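Long-range contacts in putative transcriptional coactivator P15 (Enterobacteria phage t5, PDB 4BG7), which probably binds DNA, being a phage homolog of the eukaryotic transcription coactivator PC4 that is implicated in recombination-dependent DNA replication: residues Glu24-Arg29 with Tyr45-Ile50; Asn8-Val13 with Pro56-Phe61; Gly37-Gly42 with Phe63-Glu68. All coordinates share one frame; numbering follows the deposited sequence.

All three contacts are built on one antiparallel sheet with strand order 13-23, 26-35, 38-48, 54-64. Contact 1 closes the two middle strands and contact 3 pairs strand 38-48 with strand 54-64 at the other end, their centres about 24 Å apart on opposite sides of the chain's centre. Contact 2 lies between them, where the N-terminal loop meets strand 54-64. Contact 3 is the buried one, apolar and aromatic, with one methionine sulfur between two rings, and five of its residues approach the second subunit. Contact 1 is partly buried, with a cation-pi stack and buttressing amide on one face. Contact 2, also partly buried, relies on turns and a single cross-segment hydrogen bond.

Contact 1: residues Glu24-Arg29 with Tyr45-Ile50; sequences EGEQVR and YWLLDI
Q27 and W46 form an antiparallel hydrogen-bonded pair in the beta hairpin of strands 26-35 and 38-48 of the PC4-type sheet. Q27 N gives to W46 O at 2.8 Å, and W46 N gives to Q27 O at 3.1 Å. Toward the open end of the hairpin, away from its turn, G25 O accepts from L48 N at 3.0 Å and also receives a CA-H...O contact from L47. Glycine suits position 25, since its phi is positive (73°) and its bare CA lies only 3.5 Å from L48 CD1. On the outer sides, the V28 backbone bonds to L20 and W21 of strand 13-23, and Y45 to T57 and S59 of strand 54-64.

On the face that carries Q27 and W46, R29 lays its guanidinium flat over the indole, the planes 5° apart. Its CZ stands 3.5 Å from the centroid of the six-membered ring in a cation-pi stack, while CD makes a CH-pi contact over the five-membered ring. Arginine fits because an extended chain brings a flat cation onto a flat ring. Q27 OE1 enters at the edge of that cation, in its plane, and accepts from R29 NE at 2.8 Å; the NH2 distance is unusually short. The NE bond probably helps to set the rotation of the guanidinium.

The opposite face carries E26, V28 and Y45, and F61 of the second subunit packs on V28 and Y45. V28 CG2 lies 4.0 Å from Y45 CE1. With its CG anti to the backbone N (chi1 167°), E26 sets CG 3.6 Å from Y45 CD1.

Contact 2: residues Asn8-Val13 with Pro56-Phe61; sequences NYEGHV and PTKSGF
Two tight turns in the N-terminal loop, led by N8 and Y9, rest on the corner that strand 54-64 makes at K58. Y9 N donates to K58 O at 2.8 Å with a nearly straight N-H...O angle of 169°, although the donor stands well above the carbonyl plane. N8 adds a CA-H...O contact to G60 O and brings its CB to 3.5 Å from K58 O.

The loop side is shaped by an Asx turn: N8 CG sits between the backbone N and the carbonyl carbon (chi1 67°), and OD1 accepts from E10 N at 2.8 Å. It runs into a type II beta turn from Y9 to H12, closed by H12 N to Y9 O, whose third place is taken by G11, a glycine able to adopt a phi of 83°. Across from it, an ST turn braces the corner, with T57 OG1 accepting from S59 N at 3.0 Å while that hydroxyl also gives to Y45 O.

The Y9 ring reaches over the sheet, touching T31, S33 and R44 on the neighbouring strands. Its edge meets G60, with CD1 3.9 Å from G60 CA; the backbone angles of G60 by themselves call for glycine, and a CB there would run into Y9 CE1. Further along, CE1 nears F61 N at 3.6 Å. Outside, the aliphatic stems of E10 and K58 pass at a slant, CG of E10 4.0 Å from CD of K58, with their charged ends apart.

Contact 3: residues Gly37-Gly42 with Phe63-Glu68; sequences GNLYMG and FPYTLE
M41 and F63 face each other as an antiparallel hydrogen-bonded pair in the beta hairpin of strands 38-48 and 54-64, just before helix 67-83. M41 N gives to F63 O at 2.8 Å and F63 N gives to M41 O, which brings the two side chains out on the same face, where they cross obliquely. M41 CG lies over one face of the F63 ring, offset toward the rim, and the extended chain carries CE to 3.6 Å from F63 CZ. SD is 5.0 Å from the ring centroid in an oblique Met-aromatic contact.

Y65 and M41 cross at about a right angle, and SD lies in the plane of the Y65 ring at its edge, 5.3 Å from the centroid. A long, flexible thioether suits a place between two differently set rings. With CG anti to the backbone N (chi1 -175°), the Y65 ring comes beside M41, CD1 3.8 Å from M41 CB. L39 runs side by side with Y65, CB to CB at 4.0 Å.

Y40 pairs with P64 at a non-hydrogen-bonded position, where a proline loses nothing by lacking an N-H. Their side chains diverge, but the Y40 ring edge meets the F63 backbone, CD1 3.6 Å from F63 C. T66 then N-caps the helix. L73 of helix 67-83 and F77 of the second subunit pack on M41; that subunit also sets W21 on F63 and P64, and L81 on Y65, whose OH hydrogen-bonds to its S84 OG. Just past the strand end, Y65 N gives to L39 O at 3.0 Å, the donor above the carbonyl plane.

Contact 1: residues Glu24-Arg29 with Tyr45-Ile50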
loop_
_atom_site.group_PDB
_atom_site.type_symbol
_atom_site.label_atom_id
_atom_site.label_comp_id
_atom_site.label_asym_id
_atom_site.label_seq_id
_atom_site.Cartn_x
_atom_site.Cartn_y
_atom_site.Cartn_z
ATOM N N GLU A 24 -11.514 -11.716 -10.156
ATOM C CA GLU A 24 -12.901 -12.225 -10.279
ATOM C C GLU A 24 -13.865 -11.359 -9.481
ATOM O O GLU A 24 -14.583 -11.862 -8.604
ATOM C CB GLU A 24 -13.051 -13.675 -9.770
ATOM C CG GLU A 24 -12.087 -14.699 -10.358
ATOM C CD GLU A 24 -12.538 -16.119 -10.047
ATOM O OE1 GLU A 24 -12.181 -16.633 -8.959
ATOM O OE2 GLU A 24 -13.269 -16.690 -10.902
ATOM N N GLY A 25 -13.878 -10.055 -9.738
ATOM C CA GLY A 25 -14.953 -9.230 -9.162
ATOM C C GLY A 25 -14.898 -8.945 -7.666
ATOM O O GLY A 25 -15.912 -8.511 -7.067
ATOM N N GLU A 26 -13.746 -9.257 -7.063
ATOM C CA GLU A 26 -13.214 -8.522 -5.930
ATOM C C GLU A 26 -12.226 -7.452 -6.488
ATOM O O GLU A 26 -11.286 -7.763 -7.210
ATOM C CB GLU A 26 -12.538 -9.482 -4.969
ATOM C CG GLU A 26 -11.702 -8.787 -3.925
ATOM C CD GLU A 26 -11.568 -9.603 -2.678
ATOM O OE1 GLU A 26 -12.583 -9.726 -1.961
ATOM O OE2 GLU A 26 -10.462 -10.118 -2.412
ATOM N N GLN A 27 -12.469 -6.195 -6.198
ATOM C CA GLN A 27 -11.656 -5.087 -6.708
ATOM C C GLN A 27 -10.850 -4.358 -5.595
ATOM O O GLN A 27 -11.391 -4.078 -4.518
ATOM C CB GLN A 27 -12.559 -4.100 -7.347
ATOM C CG GLN A 27 -11.983 -2.733 -7.565
ATOM C CD GLN A 27 -12.867 -1.836 -8.420
ATOM O OE1 GLN A 27 -13.666 -1.066 -7.936
ATOM N NE2 GLN A 27 -12.686 -1.930 -9.735
ATOM N N VAL A 28 -9.590 -3.996 -5.875
ATOM C CA VAL A 28 -8.677 -3.486 -4.845
ATOM C C VAL A 28 -8.522 -1.974 -5.013
ATOM O O VAL A 28 -8.017 -1.535 -6.022
ATOM C CB VAL A 28 -7.283 -4.169 -4.979
ATOM C CG1 VAL A 28 -6.397 -3.804 -3.825
ATOM C CG2 VAL A 28 -7.417 -5.679 -5.058
ATOM N N ARG A 29 -8.987 -1.163 -4.045
ATOM C CA ARG A 29 -8.823 0.309 -4.133
ATOM C C ARG A 29 -7.937 0.894 -3.061
ATOM O O ARG A 29 -8.149 0.673 -1.872
ATOM C CB ARG A 29 -10.143 1.083 -4.099
ATOM C CG ARG A 29 -11.057 0.699 -5.233
ATOM C CD ARG A 29 -12.074 1.767 -5.494
ATOM N NE ARG A 29 -13.069 1.152 -6.339
ATOM C CZ ARG A 29 -14.092 1.783 -6.907
ATOM N NH1 ARG A 29 -14.258 3.094 -6.726
ATOM N NH2 ARG A 29 -14.952 1.062 -7.654
ATOM N N TYR A 45 -11.892 -3.128 -0.113
ATOM C CA TYR A 45 -12.426 -3.996 -1.202
ATOM C C TYR A 45 -13.820 -3.570 -1.699
ATOM O O TYR A 45 -14.734 -3.403 -0.889
ATOM C CB TYR A 45 -12.465 -5.447 -0.781
ATOM C CG TYR A 45 -11.070 -6.010 -0.631
ATOM C CD1 TYR A 45 -10.312 -6.327 -1.758
ATOM C CD2 TYR A 45 -10.456 -6.123 0.615
ATOM C CE1 TYR A 45 -9.016 -6.830 -1.630
ATOM C CE2 TYR A 45 -9.148 -6.602 0.740
ATOM C CZ TYR A 45 -8.436 -6.931 -0.396
ATOM O OH TYR A 45 -7.145 -7.405 -0.312
ATOM N N TRP A 46 -13.952 -3.384 -3.009
ATOM C CA TRP A 46 -15.258 -3.287 -3.672
ATOM C C TRP A 46 -15.651 -4.596 -4.318
ATOM O O TRP A 46 -14.790 -5.291 -4.859
ATOM C CB TRP A 46 -15.234 -2.176 -4.628
ATOM C CG TRP A 46 -14.983 -0.842 -3.968
ATOM C CD1 TRP A 46 -13.952 -0.541 -3.099
ATOM C CD2 TRP A 46 -15.657 0.405 -4.180
ATOM N NE1 TRP A 46 -13.982 0.742 -2.739
ATOM C CE2 TRP A 46 -14.999 1.371 -3.315
ATOM C CE3 TRP A 46 -16.766 0.805 -4.909
ATOM C CZ2 TRP A 46 -15.400 2.699 -3.241
ATOM C CZ3 TRP A 46 -17.172 2.127 -4.832
ATOM C CH2 TRP A 46 -16.498 3.065 -4.039
ATOM N N LEU A 47 -16.935 -4.994 -4.240
ATOM C CA LEU A 47 -17.358 -6.259 -4.782
ATOM C C LEU A 47 -18.441 -6.067 -5.804
ATOM O O LEU A 47 -19.273 -5.196 -5.675
ATOM C CB LEU A 47 -17.939 -7.188 -3.672
ATOM C CG LEU A 47 -16.999 -8.250 -3.107
ATOM C CD1 LEU A 47 -15.636 -7.610 -2.794
ATOM C CD2 LEU A 47 -17.586 -8.885 -1.866
ATOM N N LEU A 48 -18.463 -6.957 -6.791
ATOM C CA LEU A 48 -19.483 -6.935 -7.829
ATOM C C LEU A 48 -20.761 -7.498 -7.295
ATOM O O LEU A 48 -20.705 -8.466 -6.572
ATOM C CB LEU A 48 -19.055 -7.779 -9.032
ATOM C CG LEU A 48 -18.079 -7.175 -10.053
ATOM C CD1 LEU A 48 -17.699 -8.255 -11.094
ATOM C CD2 LEU A 48 -18.703 -5.933 -10.681
ATOM N N ASP A 49 -21.891 -6.921 -7.698
ATOM C CA ASP A 49 -23.164 -7.567 -7.611
ATOM C C ASP A 49 -23.489 -8.327 -8.865
ATOM O O ASP A 49 -22.681 -8.314 -9.817
ATOM C CB ASP A 49 -24.282 -6.625 -7.149
ATOM C CG ASP A 49 -24.952 -5.813 -8.276
ATOM O OD1 ASP A 49 -24.421 -5.719 -9.421
ATOM O OD2 ASP A 49 -26.041 -5.266 -7.953
ATOM N N ILE A 50 -24.660 -9.004 -8.898
ATOM C CA ILE A 50 -25.033 -9.790 -10.100
ATOM C C ILE A 50 -25.362 -8.926 -11.313
ATOM O O ILE A 50 -25.431 -9.416 -12.417
ATOM C CB ILE A 50 -26.204 -10.750 -9.823
ATOM C CG1 ILE A 50 -27.490 -9.974 -9.474
ATOM C CG2 ILE A 50 -25.824 -11.701 -8.740
ATOM C CD1 ILE A 50 -28.719 -10.869 -9.611
#

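Contact 2: residues Asn8-Val13 with Pro56-Phe61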
loop_
_atom_site.group_PDB
_atom_site.type_symbol
_atom_site.label_atom_id
_atom_site.label_comp_id
_atom_site.label_asym_id
_atom_site.label_seq_id
_atom_site.Cartn_x
_atom_site.Cartn_y
_atom_site.Cartn_z
ATOM N N ASN A 8 -10.350 -3.765 9.371
ATOM C CA ASN A 8 -11.520 -3.559 8.554
ATOM C C ASN A 8 -11.822 -2.038 8.462
ATOM O O ASN A 8 -11.109 -1.187 9.040
ATOM C CB ASN A 8 -12.701 -4.351 9.076
ATOM C CG ASN A 8 -13.184 -3.859 10.424
ATOM O OD1 ASN A 8 -13.485 -2.698 10.566
ATOM N ND2 ASN A 8 -13.336 -4.769 11.391
ATOM N N TYR A 9 -12.826 -1.722 7.646
ATOM C CA TYR A 9 -13.222 -0.355 7.449
ATOM C C TYR A 9 -14.504 0.079 8.162
ATOM O O TYR A 9 -15.082 1.114 7.813
ATOM C CB TYR A 9 -13.350 -0.082 5.962
ATOM C CG TYR A 9 -12.011 0.274 5.306
ATOM C CD1 TYR A 9 -11.123 -0.725 4.787
ATOM C CD2 TYR A 9 -11.655 1.593 5.143
ATOM C CE1 TYR A 9 -9.917 -0.370 4.189
ATOM C CE2 TYR A 9 -10.448 1.937 4.516
ATOM C CZ TYR A 9 -9.585 0.944 4.036
ATOM O OH TYR A 9 -8.403 1.453 3.443
ATOM N N GLU A 10 -14.924 -0.684 9.175
ATOM C CA GLU A 10 -16.029 -0.235 10.045
ATOM C C GLU A 10 -15.782 1.145 10.644
ATOM O O GLU A 10 -14.757 1.398 11.280
ATOM C CB GLU A 10 -16.316 -1.278 11.138
ATOM C CG GLU A 10 -16.718 -2.601 10.517
ATOM C CD GLU A 10 -17.400 -3.592 11.434
ATOM O OE1 GLU A 10 -17.682 -3.270 12.619
ATOM O OE2 GLU A 10 -17.633 -4.709 10.918
ATOM N N GLY A 11 -16.732 2.046 10.431
ATOM C CA GLY A 11 -16.633 3.414 10.942
ATOM C C GLY A 11 -15.799 4.379 10.074
ATOM O O GLY A 11 -15.672 5.546 10.411
ATOM N N HIS A 12 -15.232 3.903 8.964
ATOM C CA HIS A 12 -14.388 4.751 8.116
ATOM C C HIS A 12 -15.224 5.358 7.060
ATOM O O HIS A 12 -16.105 4.701 6.491
ATOM C CB HIS A 12 -13.296 3.912 7.400
ATOM C CG HIS A 12 -12.160 3.490 8.278
ATOM N ND1 HIS A 12 -10.892 3.920 8.070
ATOM C CD2 HIS A 12 -12.114 2.637 9.391
ATOM C CE1 HIS A 12 -10.097 3.414 8.999
ATOM N NE2 HIS A 12 -10.829 2.601 9.801
ATOM N N VAL A 13 -14.875 6.577 6.693
ATOM C CA VAL A 13 -15.437 7.236 5.530
ATOM C C VAL A 13 -14.256 7.559 4.555
ATOM O O VAL A 13 -13.301 8.190 4.965
ATOM C CB VAL A 13 -16.209 8.554 5.943
ATOM C CG1 VAL A 13 -16.487 9.413 4.738
ATOM C CG2 VAL A 13 -17.520 8.223 6.701
ATOM N N PRO A 56 -19.029 -0.778 -2.592
ATOM C CA PRO A 56 -18.015 -0.668 -1.524
ATOM C C PRO A 56 -18.336 -1.562 -0.367
ATOM O O PRO A 56 -19.481 -1.559 0.091
ATOM C CB PRO A 56 -18.081 0.786 -1.087
ATOM C CG PRO A 56 -19.364 1.352 -1.612
ATOM C CD PRO A 56 -19.826 0.449 -2.748
ATOM N N THR A 57 -17.366 -2.315 0.135
ATOM C CA THR A 57 -17.563 -3.083 1.365
ATOM C C THR A 57 -16.779 -2.524 2.499
ATOM O O THR A 57 -15.908 -1.644 2.349
ATOM C CB THR A 57 -17.215 -4.575 1.175
ATOM O OG1 THR A 57 -15.789 -4.771 1.282
ATOM C CG2 THR A 57 -17.722 -5.115 -0.176
ATOM N N LYS A 58 -17.022 -3.081 3.674
ATOM C CA LYS A 58 -16.239 -2.690 4.864
ATOM C C LYS A 58 -14.960 -3.524 5.029
ATOM O O LYS A 58 -14.322 -3.516 6.091
ATOM C CB LYS A 58 -17.147 -2.898 6.120
ATOM C CG LYS A 58 -18.303 -1.911 6.142
ATOM C CD LYS A 58 -19.148 -1.939 7.440
ATOM C CE LYS A 58 -20.172 -3.093 7.450
ATOM N NZ LYS A 58 -21.497 -2.832 6.780
ATOM N N SER A 59 -14.623 -4.331 4.037
ATOM C CA SER A 59 -13.454 -5.228 4.146
ATOM C C SER A 59 -12.205 -4.560 3.598
ATOM O O SER A 59 -12.252 -3.797 2.564
ATOM C CB SER A 59 -13.723 -6.558 3.418
ATOM O OG SER A 59 -14.782 -7.171 4.145
ATOM N N GLY A 60 -11.123 -4.773 4.316
ATOM C CA GLY A 60 -9.790 -4.262 3.922
ATOM C C GLY A 60 -8.952 -4.008 5.155
ATOM O O GLY A 60 -9.284 -4.457 6.264
ATOM N N PHE A 61 -7.891 -3.227 4.992
ATOM C CA PHE A 61 -7.010 -2.913 6.130
ATOM C C PHE A 61 -6.400 -1.524 5.890
ATOM O O PHE A 61 -6.310 -1.079 4.801
ATOM C CB PHE A 61 -5.886 -3.978 6.292
ATOM C CG PHE A 61 -4.800 -3.826 5.324
ATOM C CD1 PHE A 61 -4.979 -4.222 4.013
ATOM C CD2 PHE A 61 -3.655 -3.125 5.652
ATOM C CE1 PHE A 61 -3.994 -4.002 3.075
ATOM C CE2 PHE A 61 -2.669 -2.906 4.730
ATOM C CZ PHE A 61 -2.836 -3.334 3.444
#

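Contact 3: residues Gly37-Gly42 with Phe63-Glu68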
loop_
_atom_site.group_PDB
_atom_site.type_symbol
_atom_site.label_atom_id
_atom_site.label_comp_id
_atom_site.label_asym_id
_atom_site.label_seq_id
_atom_site.Cartn_x
_atom_site.Cartn_y
_atom_site.Cartn_z
ATOM N N GLY A 37 -11.183 10.833 14.099
ATOM C CA GLY A 37 -10.387 12.032 14.021
ATOM C C GLY A 37 -9.075 11.953 13.252
ATOM O O GLY A 37 -8.378 12.930 13.221
ATOM N N ASN A 38 -8.750 10.802 12.633
ATOM C CA ASN A 38 -7.443 10.573 12.044
ATOM C C ASN A 38 -7.564 9.996 10.638
ATOM O O ASN A 38 -8.566 9.397 10.298
ATOM C CB ASN A 38 -6.672 9.638 12.962
ATOM C CG ASN A 38 -6.419 10.284 14.331
ATOM O OD1 ASN A 38 -5.787 11.335 14.436
ATOM N ND2 ASN A 38 -7.003 9.712 15.347
ATOM N N LEU A 39 -6.539 10.221 9.823
ATOM C CA LEU A 39 -6.503 9.682 8.449
ATOM C C LEU A 39 -5.691 8.392 8.399
ATOM O O LEU A 39 -4.676 8.265 9.035
ATOM C CB LEU A 39 -5.906 10.723 7.464
ATOM C CG LEU A 39 -6.798 11.958 7.310
ATOM C CD1 LEU A 39 -6.119 12.938 6.370
ATOM C CD2 LEU A 39 -8.203 11.615 6.802
ATOM N N TYR A 40 -6.130 7.490 7.522
ATOM C CA TYR A 40 -5.531 6.210 7.272
ATOM C C TYR A 40 -5.428 5.972 5.787
ATOM O O TYR A 40 -6.267 6.476 5.004
ATOM C CB TYR A 40 -6.464 5.119 7.829
ATOM C CG TYR A 40 -6.528 5.258 9.316
ATOM C CD1 TYR A 40 -5.598 4.644 10.114
ATOM C CD2 TYR A 40 -7.467 6.070 9.891
ATOM C CE1 TYR A 40 -5.614 4.837 11.508
ATOM C CE2 TYR A 40 -7.540 6.219 11.283
ATOM C CZ TYR A 40 -6.609 5.638 12.080
ATOM O OH TYR A 40 -6.683 5.813 13.468
ATOM N N MET A 41 -4.372 5.246 5.402
ATOM C CA MET A 41 -4.251 4.739 4.038
ATOM C C MET A 41 -4.257 3.233 4.043
ATOM O O MET A 41 -3.694 2.586 4.907
ATOM C CB MET A 41 -2.996 5.240 3.276
ATOM C CG MET A 41 -1.682 5.052 3.969
ATOM S SD MET A 41 -0.241 5.355 2.894
ATOM C CE MET A 41 0.990 5.434 4.163
ATOM N N GLY A 42 -4.886 2.669 3.024
ATOM C CA GLY A 42 -4.956 1.216 2.922
ATOM C C GLY A 42 -5.680 0.714 1.690
ATOM O O GLY A 42 -5.811 1.432 0.696
ATOM N N PHE A 63 -3.623 1.740 7.652
ATOM C CA PHE A 63 -2.714 2.166 8.685
ATOM C C PHE A 63 -2.513 3.678 8.581
ATOM O O PHE A 63 -2.960 4.296 7.635
ATOM C CB PHE A 63 -1.414 1.343 8.654
ATOM C CG PHE A 63 -0.550 1.606 7.469
ATOM C CD1 PHE A 63 -0.872 1.066 6.247
ATOM C CD2 PHE A 63 0.624 2.316 7.587
ATOM C CE1 PHE A 63 -0.083 1.242 5.114
ATOM C CE2 PHE A 63 1.432 2.512 6.471
ATOM C CZ PHE A 63 1.060 1.989 5.219
ATOM N N PRO A 64 -1.835 4.300 9.548
ATOM C CA PRO A 64 -1.901 5.757 9.482
ATOM C C PRO A 64 -1.322 6.447 8.241
ATOM O O PRO A 64 -0.332 6.022 7.636
ATOM C CB PRO A 64 -1.131 6.223 10.739
ATOM C CG PRO A 64 -1.049 5.046 11.611
ATOM C CD PRO A 64 -1.227 3.815 10.777
ATOM N N TYR A 65 -2.003 7.509 7.845
ATOM C CA TYR A 65 -1.625 8.335 6.728
ATOM C C TYR A 65 -1.074 9.626 7.272
ATOM O O TYR A 65 -1.861 10.547 7.516
ATOM C CB TYR A 65 -2.870 8.643 5.884
ATOM C CG TYR A 65 -2.668 9.411 4.564
ATOM C CD1 TYR A 65 -1.907 8.891 3.510
ATOM C CD2 TYR A 65 -3.336 10.607 4.328
ATOM C CE1 TYR A 65 -1.801 9.568 2.289
ATOM C CE2 TYR A 65 -3.267 11.262 3.116
ATOM C CZ TYR A 65 -2.469 10.771 2.115
ATOM O OH TYR A 65 -2.425 11.458 0.920
ATOM N N THR A 66 0.241 9.702 7.426
ATOM C CA THR A 66 0.891 10.852 7.976
ATOM C C THR A 66 2.074 11.157 7.055
ATOM O O THR A 66 2.387 10.353 6.152
ATOM C CB THR A 66 1.384 10.578 9.411
ATOM O OG1 THR A 66 2.301 9.478 9.401
ATOM C CG2 THR A 66 0.223 10.250 10.324
ATOM N N LEU A 67 2.737 12.299 7.276
ATOM C CA LEU A 67 4.013 12.577 6.566
ATOM C C LEU A 67 5.024 11.476 6.811
ATOM O O LEU A 67 5.723 11.056 5.891
ATOM C CB LEU A 67 4.640 13.943 6.915
ATOM C CG LEU A 67 3.795 15.171 6.564
ATOM C CD1 LEU A 67 4.497 16.458 7.040
ATOM C CD2 LEU A 67 3.353 15.242 5.104
ATOM N N GLU A 68 5.103 10.992 8.047
ATOM C CA GLU A 68 6.034 9.919 8.344
ATOM C C GLU A 68 5.815 8.632 7.558
ATOM O O GLU A 68 6.760 8.055 6.998
ATOM C CB GLU A 68 5.982 9.536 9.822
ATOM C CG GLU A 68 6.851 10.419 10.691
ATOM C CD GLU A 68 7.779 9.620 11.601
ATOM O OE1 GLU A 68 7.319 8.609 12.201
ATOM O OE2 GLU A 68 8.976 9.998 11.705
#